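Long-range contacts in aspartokinase (Arabidopsis thaliana, PDB 2CDQ), which catalyses the ATP-dependent phosphorylation of aspartate that opens lysine, threonine, methionine and isoleucine synthesis, with lysine and S-adenosylmethionine as allosteric effectors: residues V251-D256 with A288-P293; E301-V306 with I321-D326; T342-A347 with A412-L417; I335-N340 with A421-I426; D180-G185 with W220-V225. One frame throughout, in Å; residues are numbered along the deposited sequence.

Contacts 1 and 4 are buried, contacts 2 and 3 partly so, and contact 5 lies at the surface. Contacts 1, 2 and 5 belong to the kinase part; the first two reach the same mixed sheet and meet where Leu291 packs on Ile321 and Val306. Contact 1 is apolar side-chain packing with one lysine laid over it, without backbone pairing, whereas contact 2 adds a single backbone bridge and contact 5 relies on one carboxylate holding backbone amides. Contacts 3 and 4 are regular antiparallel strand pairs in two ACT-type sheets; their strands follow one another in the chain, although the centres stand about 20 Å apart. Both of these, like contact 1, also touch the second subunit.

Contact 1 of 5, residues V251-D256 with A288-P293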
# COMPACT_ATOMS: atom_id res chain seq x y z
N VAL A 251 -6.10 15.88 28.87
CA VAL A 251 -4.73 15.37 28.77
C VAL A 251 -3.77 16.55 28.88
O VAL A 251 -3.85 17.50 28.09
CB VAL A 251 -4.52 14.56 27.46
CG1 VAL A 251 -3.04 14.37 27.15
CG2 VAL A 251 -5.22 13.22 27.53
N TRP A 252 -2.88 16.49 29.86
CA TRP A 252 -1.98 17.61 30.13
C TRP A 252 -0.60 17.51 29.46
O TRP A 252 0.01 16.44 29.42
CB TRP A 252 -1.86 17.84 31.64
CG TRP A 252 -3.13 18.40 32.23
CD1 TRP A 252 -4.22 17.69 32.66
CD2 TRP A 252 -3.45 19.78 32.44
NE1 TRP A 252 -5.19 18.54 33.13
CE2 TRP A 252 -4.74 19.83 33.00
CE3 TRP A 252 -2.77 20.98 32.20
CZ2 TRP A 252 -5.37 21.03 33.33
CZ3 TRP A 252 -3.39 22.17 32.53
CH2 TRP A 252 -4.68 22.19 33.09
N LYS A 253 -0.15 18.64 28.92
CA LYS A 253 1.15 18.77 28.26
C LYS A 253 1.84 20.09 28.68
O LYS A 253 1.26 20.87 29.43
CB LYS A 253 0.99 18.73 26.74
CG LYS A 253 0.72 17.34 26.16
CD LYS A 253 1.12 17.27 24.69
CE LYS A 253 2.63 17.07 24.53
NZ LYS A 253 3.07 17.21 23.11
N ASP A 254 3.05 20.32 28.17
CA ASP A 254 3.81 21.53 28.50
C ASP A 254 3.71 22.65 27.45
O ASP A 254 4.34 23.70 27.59
CB ASP A 254 5.28 21.18 28.75
CG ASP A 254 5.48 20.41 30.05
OD1 ASP A 254 4.71 20.65 31.01
OD2 ASP A 254 6.40 19.57 30.10
N VAL A 255 2.91 22.41 26.41
CA VAL A 255 2.68 23.38 25.33
C VAL A 255 1.18 23.60 25.12
O VAL A 255 0.36 22.88 25.70
CB VAL A 255 3.31 22.90 24.02
CG1 VAL A 255 4.83 22.94 24.11
CG2 VAL A 255 2.82 21.50 23.68
N ASP A 256 0.81 24.57 24.30
CA ASP A 256 -0.60 24.93 24.11
C ASP A 256 -1.38 23.96 23.19
O ASP A 256 -1.83 24.32 22.10
CB ASP A 256 -0.75 26.39 23.66
CG ASP A 256 -0.27 27.40 24.72
OD1 ASP A 256 -0.47 27.18 25.93
OD2 ASP A 256 0.31 28.44 24.33
N ALA A 288 1.84 15.54 18.36
CA ALA A 288 2.15 15.62 19.78
C ALA A 288 2.72 14.25 20.17
O ALA A 288 2.98 13.41 19.30
CB ALA A 288 0.90 15.94 20.57
N GLN A 289 2.92 14.00 21.46
CA GLN A 289 3.33 12.65 21.88
C GLN A 289 2.27 12.05 22.78
O GLN A 289 2.57 11.47 23.83
CB GLN A 289 4.70 12.67 22.55
CG GLN A 289 5.89 12.52 21.58
CD GLN A 289 6.13 13.75 20.71
OE1 GLN A 289 6.46 13.62 19.54
NE2 GLN A 289 5.95 14.93 21.29
N VAL A 290 1.01 12.19 22.36
CA VAL A 290 -0.14 11.79 23.18
C VAL A 290 -1.26 11.15 22.36
O VAL A 290 -1.29 11.25 21.13
CB VAL A 290 -0.73 12.98 23.99
CG1 VAL A 290 0.20 13.40 25.12
CG2 VAL A 290 -1.06 14.16 23.07
N LEU A 291 -2.17 10.49 23.06
CA LEU A 291 -3.42 9.99 22.49
C LEU A 291 -3.22 9.10 21.26
O LEU A 291 -3.59 9.47 20.14
CB LEU A 291 -4.37 11.16 22.20
CG LEU A 291 -4.84 11.96 23.41
CD1 LEU A 291 -5.28 13.34 23.00
CD2 LEU A 291 -5.96 11.23 24.15
N HIS A 292 -2.63 7.94 21.49
CA HIS A 292 -2.59 6.89 20.48
C HIS A 292 -4.04 6.61 20.08
O HIS A 292 -4.93 6.67 20.93
CB HIS A 292 -1.93 5.64 21.06
CG HIS A 292 -1.88 4.48 20.11
ND1 HIS A 292 -2.97 3.66 19.88
CD2 HIS A 292 -0.88 4.00 19.33
CE1 HIS A 292 -2.64 2.73 19.00
NE2 HIS A 292 -1.38 2.91 18.65
N PRO A 293 -4.29 6.31 18.79
CA PRO A 293 -5.65 6.12 18.30
C PRO A 293 -6.50 5.19 19.15
O PRO A 293 -7.69 5.45 19.34
CB PRO A 293 -5.43 5.52 16.91
CG PRO A 293 -4.17 6.10 16.48
CD PRO A 293 -3.30 6.17 17.70
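Val251, near the end of strand 248-253, and Val290, in the loop between helices 277-287 and 293-302, have their CA atoms 8.1 Å apart, too far for backbone pairing, and side chains fill the gap. Val251 splits its two methyls between neighbours. Val251 CG1, anti to the backbone N (chi1 164°), meets Val290 CG1 at 3.9 Å, while Val251 CG2 meets Leu291 CD2 at 4.0 Å. In both pairs the side chains come in from opposite sides and overlap along their flanks. The strand belongs to the central mixed sheet of the amino acid kinase fold, beside the strand that carries Lys32, which probably binds ATP, as in related enzymes; the loop lies over this part of the sheet, and Asp234 of helix 232-244 touches both valines and accepts a hydrogen bond from Leu291 N. Farther along the strand, Lys253 lays its CD across Val290 CG1, 4.0 Å away. A bend at chi3 (80°) turns CE out of line with the preceding carbons, and Lys253 NZ finishes 3.6 Å from Ala288 CB, with Gln289 NE2 at 4.1 Å. Beyond Leu291, His292 hydrogen-bonds through NE2 to Leu352 O of the second subunit.

Contact 2 of 5, residues E301-V306 with I321-D326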
# COMPACT_ATOMS: atom_id res chain seq x y z
N GLU A 301 -16.85 6.27 21.65
CA GLU A 301 -18.10 5.53 21.88
C GLU A 301 -18.89 6.07 23.07
O GLU A 301 -20.12 6.01 23.08
CB GLU A 301 -17.85 4.02 21.99
CG GLU A 301 -16.87 3.59 23.08
CD GLU A 301 -16.28 2.19 22.86
OE1 GLU A 301 -15.57 1.70 23.77
OE2 GLU A 301 -16.52 1.59 21.79
N GLY A 302 -18.18 6.60 24.06
CA GLY A 302 -18.82 7.26 25.20
C GLY A 302 -19.28 8.67 24.89
O GLY A 302 -19.99 9.29 25.69
N GLU A 303 -18.87 9.18 23.72
CA GLU A 303 -19.19 10.54 23.25
C GLU A 303 -18.81 11.63 24.25
O GLU A 303 -19.64 12.43 24.67
CB GLU A 303 -20.66 10.65 22.82
CG GLU A 303 -20.95 9.90 21.53
CD GLU A 303 -22.27 10.31 20.92
OE1 GLU A 303 -22.26 11.15 20.00
OE2 GLU A 303 -23.32 9.79 21.38
N ILE A 304 -17.52 11.64 24.60
CA ILE A 304 -16.96 12.59 25.56
C ILE A 304 -15.77 13.29 24.90
O ILE A 304 -14.81 12.62 24.48
CB ILE A 304 -16.44 11.86 26.82
CG1 ILE A 304 -17.48 10.87 27.35
CG2 ILE A 304 -16.04 12.86 27.89
CD1 ILE A 304 -16.88 9.76 28.17
N PRO A 305 -15.82 14.63 24.79
CA PRO A 305 -14.71 15.39 24.20
C PRO A 305 -13.42 15.22 24.99
O PRO A 305 -13.45 15.12 26.22
CB PRO A 305 -15.20 16.85 24.28
CG PRO A 305 -16.28 16.85 25.32
CD PRO A 305 -16.93 15.51 25.22
N VAL A 306 -12.30 15.16 24.28
CA VAL A 306 -10.97 15.10 24.91
C VAL A 306 -10.30 16.47 24.75
O VAL A 306 -10.35 17.07 23.68
CB VAL A 306 -10.10 13.95 24.33
CG1 VAL A 306 -8.65 14.08 24.76
CG2 VAL A 306 -10.65 12.60 24.77
N ILE A 321 -10.82 18.05 21.27
CA ILE A 321 -11.09 17.03 20.27
C ILE A 321 -12.54 16.56 20.39
O ILE A 321 -12.96 16.05 21.43
CB ILE A 321 -10.13 15.83 20.38
CG1 ILE A 321 -8.68 16.32 20.47
CG2 ILE A 321 -10.33 14.89 19.19
CD1 ILE A 321 -7.71 15.30 21.05
N THR A 322 -13.30 16.77 19.31
CA THR A 322 -14.73 16.43 19.27
C THR A 322 -15.05 15.59 18.04
O THR A 322 -14.21 15.43 17.14
CB THR A 322 -15.63 17.70 19.29
OG1 THR A 322 -15.19 18.63 18.29
CG2 THR A 322 -15.61 18.39 20.66
N LYS A 323 -16.27 15.03 18.01
CA LYS A 323 -16.78 14.24 16.88
C LYS A 323 -16.67 15.02 15.57
O LYS A 323 -16.12 14.53 14.58
CB LYS A 323 -18.23 13.83 17.15
CG LYS A 323 -18.84 12.82 16.17
CD LYS A 323 -18.67 11.38 16.66
CE LYS A 323 -19.95 10.55 16.46
NZ LYS A 323 -20.31 10.31 15.03
N THR A 324 -17.20 16.25 15.58
CA THR A 324 -17.21 17.12 14.41
C THR A 324 -16.83 18.56 14.80
O THR A 324 -16.86 18.91 15.99
CB THR A 324 -18.60 17.13 13.72
OG1 THR A 324 -19.63 17.26 14.71
CG2 THR A 324 -18.83 15.84 12.94
N ARG A 325 -16.48 19.37 13.81
CA ARG A 325 -16.10 20.76 14.03
C ARG A 325 -16.39 21.63 12.80
O ARG A 325 -16.55 21.11 11.70
CB ARG A 325 -14.62 20.88 14.45
CG ARG A 325 -13.58 20.58 13.35
CD ARG A 325 -12.16 20.82 13.85
NE ARG A 325 -11.14 20.64 12.81
CZ ARG A 325 -10.62 21.62 12.07
NH1 ARG A 325 -11.03 22.88 12.22
NH2 ARG A 325 -9.68 21.35 11.17
N ASP A 326 -16.47 22.94 13.02
CA ASP A 326 -16.72 23.90 11.95
C ASP A 326 -15.53 23.95 10.99
O ASP A 326 -14.46 24.47 11.33
CB ASP A 326 -17.01 25.29 12.56
CG ASP A 326 -17.25 26.37 11.50
OD1 ASP A 326 -17.55 26.04 10.33
OD2 ASP A 326 -17.14 27.56 11.86
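Val306 and Ile321 form an antiparallel hydrogen-bonded pair where strand 306-310 starts and strand 319-322 ends, two consecutive strands of the kinase domain's mixed sheet. The touching backbones run 162° apart. Both N-H groups are used across the pair: Val306 N reaches Ile321 O at 3.1 Å, and Ile321 N reaches Val306 O at 2.6 Å. With their CA atoms 5.0 Å apart, the side chains of Val306 and Ile321 run alongside each other from the same face of the sheet. Val306 CG1 stands anti to the backbone N (chi1 168°) and meets Ile321 CD1 at 4.0 Å. Leu291 lies against both residues, and Leu275, Phe277 and Ala280 pack on Ile321, so the pair is buried.

One residue earlier the contact thins. Pro305 brings its CA to Ile321 O in a CA-H...O contact of 3.3 Å, and its ring carbon CB touches Thr322 CG2 at 4.0 Å. Farther out, Glu303, the first residue past helix 293-302, has the positive phi of a Schellman motif, and its OE1 stays 5.4 Å from Lys323 NZ, opposite charges without contact. On the other segment, Arg325 makes a salt bridge with Glu279. Thr322 bonds to the chain just past its strand: chi1 50° tucks OG1 in between N and C of its own backbone, and Thr322 OG1 gives a 2.9 Å hydrogen bond to Thr324 O from above that carbonyl's plane.

Contact 3 of 5, residues T342-A347 with A412-L417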
# COMPACT_ATOMS: atom_id res chain seq x y z
N THR A 342 13.26 3.75 7.36
CA THR A 342 13.83 2.82 6.42
C THR A 342 12.76 2.44 5.40
O THR A 342 11.66 2.02 5.77
CB THR A 342 14.34 1.58 7.16
OG1 THR A 342 15.37 1.97 8.08
CG2 THR A 342 14.89 0.53 6.18
N MET A 343 13.09 2.62 4.12
CA MET A 343 12.17 2.34 3.03
C MET A 343 12.61 1.12 2.24
O MET A 343 13.80 0.94 1.98
CB MET A 343 12.03 3.55 2.10
CG MET A 343 11.28 3.28 0.81
SD MET A 343 10.85 4.76 -0.13
CE MET A 343 12.45 5.30 -0.74
N LEU A 344 11.64 0.29 1.86
CA LEU A 344 11.89 -0.89 1.02
C LEU A 344 11.12 -0.83 -0.27
O LEU A 344 9.96 -0.41 -0.29
CB LEU A 344 11.56 -2.19 1.76
CG LEU A 344 12.61 -2.68 2.76
CD1 LEU A 344 12.16 -2.33 4.16
CD2 LEU A 344 12.82 -4.17 2.62
N ASP A 345 11.76 -1.25 -1.35
CA ASP A 345 11.14 -1.34 -2.67
C ASP A 345 11.15 -2.79 -3.16
O ASP A 345 12.19 -3.44 -3.17
CB ASP A 345 11.86 -0.43 -3.66
CG ASP A 345 11.23 -0.44 -5.04
OD1 ASP A 345 10.00 -0.28 -5.15
OD2 ASP A 345 11.99 -0.60 -6.02
N ILE A 346 9.98 -3.28 -3.57
CA ILE A 346 9.82 -4.68 -3.95
C ILE A 346 9.21 -4.75 -5.35
O ILE A 346 8.00 -4.57 -5.52
CB ILE A 346 8.92 -5.43 -2.91
CG1 ILE A 346 9.57 -5.40 -1.52
CG2 ILE A 346 8.65 -6.87 -3.32
CD1 ILE A 346 8.58 -5.51 -0.39
N ALA A 347 10.05 -5.02 -6.35
CA ALA A 347 9.60 -5.02 -7.75
C ALA A 347 9.57 -6.39 -8.40
O ALA A 347 10.54 -7.14 -8.33
CB ALA A 347 10.46 -4.07 -8.58
N ALA A 412 11.13 -11.39 -5.48
CA ALA A 412 11.24 -10.09 -6.17
C ALA A 412 12.65 -9.50 -6.21
O ALA A 412 13.60 -10.05 -5.63
CB ALA A 412 10.27 -9.09 -5.56
N VAL A 413 12.79 -8.37 -6.92
CA VAL A 413 13.99 -7.54 -6.87
C VAL A 413 13.77 -6.48 -5.80
O VAL A 413 12.84 -5.66 -5.89
CB VAL A 413 14.33 -6.87 -8.22
CG1 VAL A 413 15.61 -6.05 -8.10
CG2 VAL A 413 14.47 -7.90 -9.33
N VAL A 414 14.63 -6.49 -4.78
CA VAL A 414 14.44 -5.71 -3.56
C VAL A 414 15.50 -4.63 -3.40
O VAL A 414 16.67 -4.84 -3.73
CB VAL A 414 14.46 -6.64 -2.32
CG1 VAL A 414 13.90 -5.92 -1.09
CG2 VAL A 414 13.67 -7.92 -2.59
N ASN A 415 15.07 -3.46 -2.91
CA ASN A 415 15.98 -2.36 -2.60
C ASN A 415 15.69 -1.74 -1.24
O ASN A 415 14.57 -1.32 -0.96
CB ASN A 415 15.90 -1.27 -3.68
CG ASN A 415 16.95 -1.44 -4.75
OD1 ASN A 415 17.02 -2.47 -5.42
ND2 ASN A 415 17.77 -0.41 -4.93
N LEU A 416 16.72 -1.68 -0.40
CA LEU A 416 16.61 -1.04 0.92
C LEU A 416 17.23 0.35 0.90
O LEU A 416 18.34 0.54 0.39
CB LEU A 416 17.28 -1.91 1.99
CG LEU A 416 16.91 -1.67 3.46
CD1 LEU A 416 17.08 -2.94 4.26
CD2 LEU A 416 17.71 -0.54 4.08
N LEU A 417 16.51 1.32 1.45
CA LEU A 417 17.02 2.69 1.51
C LEU A 417 16.88 3.29 2.92
O LEU A 417 15.77 3.56 3.39
CB LEU A 417 16.34 3.58 0.45
CG LEU A 417 16.57 3.18 -1.02
CD1 LEU A 417 15.33 3.44 -1.86
CD2 LEU A 417 17.80 3.85 -1.62
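Leu344, Ile346, Val414 and Leu416 share one face of the strand pair and make its apolar centre. Leu344 CD2 lies 4.2 Å from Val414 CG1, and the CG atoms of Leu344 and Leu416 stand 4.5 Å apart. At one end Ile346 CG2, anti to the backbone N, meets Ala412 CB at 3.5 Å. At the other, Thr342 CG2 crosses to Leu416 CD2 at 3.7 Å.

Between the faces runs the backbone ladder of two antiparallel strands, 167° apart. Met343-Leu417, Asp345-Asn415 and Ala347-Val413 are hydrogen-bonded pairs, each joined by two N-H...O bonds; Met343 N to Leu417 O is almost straight at 2.9 Å. Leu344-Leu416 and Ile346-Val414 are the non-hydrogen-bonded pairs between them.

The reverse face is more mixed. Met343 CE touches Leu417 CD1 at 3.6 Å, the two chains running alongside, and next to them Asp345 and Asn415 meet through their CB atoms. The carboxylate of Asp345 looks beyond the pair: OD1 takes a hydrogen bond from Ser383 OG and a salt bridge from Lys459 NZ of the second subunit, whose Ala457 also packs on Met343 and Asp345.

These are the first and last strands of a beta-alpha-beta-beta-alpha-beta ACT domain, which binds the effectors lysine and S-adenosylmethionine. Strand 341-347 is central, with strand 381-386 bonded along its other edge, and strand 413-418 is outermost within the chain. Helix 398-408 covers the apolar face through Leu408 and Leu401, and helix 357-367 reaches Ile346 with Val361.

Contact 4 of 5, residues I335-N340 with A421-I426; sequences IVLKRN and AIISLI
Ala421 precedes the paired residues, its CB 3.3 Å from Lys338 O of strand 332-339, just before the chain turns a corner at Asn340. Ile422 comes next, in a hydrogen-bonded pair with Lys338: its O accepts Lys338 N at 2.9 Å and its N bonds back to Lys338 O. Both side chains leave the same face, and with Lys338 CD anti to CA (chi2 170°), Ile422 CG1 lies alongside the extended chain, 3.8 Å from both CB and CD of Lys338. That chain carries NZ to salt bridges with Asp373, a residue that binds the effector lysine, and with Glu379 of the second subunit, while Phe286 adds a cation-pi contact. Ile423 turns to the other face. Its CG2 meets Ile335 CG2 at 4.0 Å, and its CG1 meets Leu337 CD1. Ser424 pairs with Val336 through two backbone bonds, its N reaching Val336 O at 2.8 Å; the hydroxyl OG bonds instead to Ser463. Leu425 CD1 touches Ile335 CG1; back on the face of Val336, Ile426 CG1 lies 4.1 Å from Val336 CG2.

The strands, 163° apart, belong to the second ACT-type sheet, in which strand 332-339 takes the edge place that the last strand holds in an ordinary ACT domain. Strand 461-467 bonds along the far side of 420-427. Helix 468-483 packs on Ile335, Leu337 and Ile423, while helix 277-287 of the kinase part packs on Val336 and Ile426.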
# COMPACT_ATOMS: atom_id res chain seq x y z
N ILE A 335 1.38 19.80 10.27
CA ILE A 335 2.42 19.13 9.52
C ILE A 335 3.16 18.20 10.48
O ILE A 335 3.58 18.64 11.55
CB ILE A 335 3.41 20.14 8.92
CG1 ILE A 335 2.69 21.05 7.92
CG2 ILE A 335 4.60 19.43 8.28
CD1 ILE A 335 3.36 22.40 7.68
N VAL A 336 3.32 16.93 10.10
CA VAL A 336 3.98 15.95 10.96
C VAL A 336 5.28 15.44 10.34
O VAL A 336 5.34 15.19 9.14
CB VAL A 336 3.05 14.75 11.29
CG1 VAL A 336 3.75 13.74 12.19
CG2 VAL A 336 1.78 15.23 11.96
N LEU A 337 6.31 15.28 11.17
CA LEU A 337 7.57 14.70 10.72
C LEU A 337 7.92 13.38 11.42
O LEU A 337 7.79 13.25 12.63
CB LEU A 337 8.72 15.70 10.90
CG LEU A 337 10.07 15.26 10.35
CD1 LEU A 337 10.05 15.21 8.83
CD2 LEU A 337 11.17 16.18 10.84
N LYS A 338 8.34 12.40 10.62
CA LYS A 338 8.90 11.16 11.11
C LYS A 338 10.35 11.13 10.66
O LYS A 338 10.62 11.07 9.46
CB LYS A 338 8.16 9.95 10.54
CG LYS A 338 6.80 9.70 11.15
CD LYS A 338 6.04 8.64 10.38
CE LYS A 338 4.58 8.56 10.80
NZ LYS A 338 3.79 7.61 9.97
N ARG A 339 11.26 11.21 11.63
CA ARG A 339 12.70 11.19 11.38
C ARG A 339 13.17 9.77 11.04
O ARG A 339 12.54 8.79 11.44
CB ARG A 339 13.47 11.68 12.62
CG ARG A 339 13.14 13.08 13.09
CD ARG A 339 13.95 14.12 12.34
NE ARG A 339 13.88 15.43 12.99
CZ ARG A 339 14.53 16.51 12.57
NH1 ARG A 339 15.32 16.46 11.50
NH2 ARG A 339 14.40 17.66 13.23
N ASN A 340 14.29 9.68 10.31
CA ASN A 340 15.02 8.43 10.11
C ASN A 340 14.20 7.17 9.90
O ASN A 340 14.15 6.30 10.77
CB ASN A 340 15.99 8.19 11.27
CG ASN A 340 17.42 8.44 10.88
OD1 ASN A 340 18.06 9.37 11.39
ND2 ASN A 340 17.94 7.64 9.95
N ALA A 421 12.77 10.15 5.47
CA ALA A 421 11.88 10.76 6.45
C ALA A 421 10.50 10.96 5.83
O ALA A 421 10.40 11.11 4.61
CB ALA A 421 12.44 12.10 6.92
N ILE A 422 9.47 10.94 6.67
CA ILE A 422 8.09 11.15 6.23
C ILE A 422 7.59 12.53 6.66
O ILE A 422 7.64 12.86 7.84
CB ILE A 422 7.10 10.12 6.84
CG1 ILE A 422 7.73 8.72 6.99
CG2 ILE A 422 5.78 10.12 6.07
CD1 ILE A 422 7.31 7.70 5.98
N ILE A 423 7.12 13.33 5.71
CA ILE A 423 6.32 14.51 6.03
C ILE A 423 4.86 14.15 5.81
O ILE A 423 4.47 13.74 4.71
CB ILE A 423 6.72 15.75 5.17
CG1 ILE A 423 8.14 16.20 5.50
CG2 ILE A 423 5.73 16.91 5.35
CD1 ILE A 423 8.78 17.04 4.42
N SER A 424 4.06 14.27 6.85
CA SER A 424 2.63 14.04 6.74
C SER A 424 1.88 15.36 6.75
O SER A 424 2.06 16.18 7.65
CB SER A 424 2.12 13.14 7.87
OG SER A 424 2.29 11.77 7.55
N LEU A 425 1.05 15.57 5.73
CA LEU A 425 0.14 16.71 5.70
C LEU A 425 -1.25 16.31 6.19
O LEU A 425 -1.91 15.46 5.59
CB LEU A 425 0.06 17.28 4.28
CG LEU A 425 0.90 18.50 3.89
CD1 LEU A 425 2.19 18.64 4.69
CD2 LEU A 425 1.17 18.48 2.38
N ILE A 426 -1.67 16.91 7.30
CA ILE A 426 -2.99 16.68 7.87
C ILE A 426 -3.85 17.90 7.59
O ILE A 426 -3.60 18.98 8.14
CB ILE A 426 -2.92 16.46 9.41
CG1 ILE A 426 -1.70 15.59 9.81
CG2 ILE A 426 -4.24 15.91 9.93
CD1 ILE A 426 -1.72 14.14 9.35

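Contact 5 of 5, residues D180-G185 with W220-V225; sequences DDFTNG and WKTGAV
Asp180 points its carboxylate into the loop at Trp220 to Thr222, CG standing beside its own backbone N (chi1 -54°), and this is the tight part of the contact. Asp180 OD1 accepts Thr222 N at 2.8 Å, on the syn side but with the donor 34° out of the carboxylate plane. Lys221 N adds two weak bonds, one to each oxygen; the one to Asp180 OD2 is nearly straight at 3.3 Å. Thr222 OG1 also meets OD1 tip to tip, yet the modelled separation is too short for its exact value to be trusted. The carboxylate thus takes one fair and two weaker bonds from successive backbone amides, with the hydroxyl close by, and OG1 in turn receives a weak bond from Ala224 N. Residues 220-224 are the connection of the beta hairpin formed by strands 209-219 and 225-227 of the amino acid kinase sheet, whereas Asp180 sits just after strand 177-178, a parallel neighbour of 209-219, so the aspartate ties two loops at one end of that sheet. Farther along, the fit loosens. Phe182 offers its ring edge: CE1 lies 3.6 Å from Val225 O, which is in the ring plane, and 4.1 Å from Ala224 CB. Toward solvent, Trp220 and Lys221 are exposed and their side chains lead away; Lys221 CG passes 3.4 Å from Asp180 OD2, but its NZ ends 6.7 Å from that oxygen.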
# COMPACT_ATOMS: atom_id res chain seq x y z
N ASP A 180 -5.20 -11.54 28.85
CA ASP A 180 -3.97 -12.00 29.47
C ASP A 180 -2.76 -12.00 28.53
O ASP A 180 -1.80 -12.75 28.75
CB ASP A 180 -4.18 -13.36 30.14
CG ASP A 180 -5.34 -13.35 31.13
OD1 ASP A 180 -5.08 -13.34 32.35
OD2 ASP A 180 -6.50 -13.33 30.69
N ASP A 181 -2.78 -11.16 27.49
CA ASP A 181 -1.58 -10.92 26.69
C ASP A 181 -0.88 -9.68 27.22
O ASP A 181 -1.47 -8.61 27.31
CB ASP A 181 -1.84 -10.82 25.17
CG ASP A 181 -3.27 -10.43 24.84
OD1 ASP A 181 -4.16 -11.31 24.93
OD2 ASP A 181 -3.50 -9.27 24.48
N PHE A 182 0.39 -9.84 27.58
CA PHE A 182 1.02 -8.95 28.54
C PHE A 182 1.47 -7.56 28.06
O PHE A 182 1.03 -6.53 28.58
CB PHE A 182 2.08 -9.69 29.36
CG PHE A 182 1.48 -10.61 30.38
CD1 PHE A 182 1.03 -10.11 31.60
CD2 PHE A 182 1.33 -11.97 30.12
CE1 PHE A 182 0.44 -10.95 32.55
CE2 PHE A 182 0.75 -12.81 31.06
CZ PHE A 182 0.31 -12.30 32.27
N THR A 183 2.35 -7.51 27.06
CA THR A 183 2.79 -6.23 26.54
C THR A 183 1.59 -5.40 26.05
O THR A 183 1.65 -4.17 26.03
CB THR A 183 3.87 -6.44 25.45
OG1 THR A 183 5.00 -7.10 26.04
CG2 THR A 183 4.32 -5.11 24.84
N ASN A 184 0.49 -6.08 25.72
CA ASN A 184 -0.67 -5.45 25.08
C ASN A 184 -2.03 -5.86 25.65
O ASN A 184 -2.91 -6.32 24.91
CB ASN A 184 -0.61 -5.69 23.56
CG ASN A 184 -1.59 -4.82 22.79
OD1 ASN A 184 -1.61 -3.59 22.94
ND2 ASN A 184 -2.40 -5.45 21.95
N GLY A 185 -2.22 -5.69 26.95
CA GLY A 185 -3.48 -6.01 27.61
C GLY A 185 -4.69 -5.22 27.12
O GLY A 185 -4.71 -3.99 27.19
N TRP A 220 -7.83 -11.34 33.14
CA TRP A 220 -9.08 -12.03 33.49
C TRP A 220 -8.82 -13.39 34.15
O TRP A 220 -9.33 -13.65 35.24
CB TRP A 220 -9.99 -12.16 32.25
CG TRP A 220 -11.32 -12.88 32.44
CD1 TRP A 220 -11.84 -13.86 31.63
CD2 TRP A 220 -12.31 -12.66 33.48
NE1 TRP A 220 -13.07 -14.27 32.10
CE2 TRP A 220 -13.38 -13.56 33.23
CE3 TRP A 220 -12.38 -11.81 34.60
CZ2 TRP A 220 -14.52 -13.62 34.06
CZ3 TRP A 220 -13.52 -11.88 35.42
CH2 TRP A 220 -14.57 -12.77 35.14
N LYS A 221 -8.01 -14.23 33.52
CA LYS A 221 -7.80 -15.59 34.01
C LYS A 221 -6.44 -15.87 34.69
O LYS A 221 -6.22 -16.96 35.22
CB LYS A 221 -8.11 -16.63 32.92
CG LYS A 221 -7.35 -16.47 31.60
CD LYS A 221 -8.02 -17.26 30.47
CE LYS A 221 -8.00 -18.77 30.73
NZ LYS A 221 -8.86 -19.54 29.78
N THR A 222 -5.54 -14.88 34.68
CA THR A 222 -4.28 -15.00 35.42
C THR A 222 -4.36 -14.26 36.75
O THR A 222 -3.67 -14.62 37.71
CB THR A 222 -3.07 -14.44 34.63
OG1 THR A 222 -3.42 -13.18 34.05
CG2 THR A 222 -2.63 -15.41 33.54
N GLY A 223 -5.19 -13.22 36.79
CA GLY A 223 -5.26 -12.31 37.93
C GLY A 223 -4.01 -11.47 38.06
O GLY A 223 -3.86 -10.74 39.04
N ALA A 224 -3.13 -11.56 37.07
CA ALA A 224 -1.80 -10.94 37.10
C ALA A 224 -1.77 -9.51 36.52
O ALA A 224 -2.58 -9.15 35.66
CB ALA A 224 -0.79 -11.83 36.37
N VAL A 225 -0.83 -8.71 37.01
CA VAL A 225 -0.70 -7.31 36.62
C VAL A 225 -0.41 -7.19 35.12
O VAL A 225 0.42 -7.92 34.57
CB VAL A 225 0.38 -6.56 37.44
CG1 VAL A 225 0.36 -5.07 37.12
CG2 VAL A 225 0.16 -6.78 38.94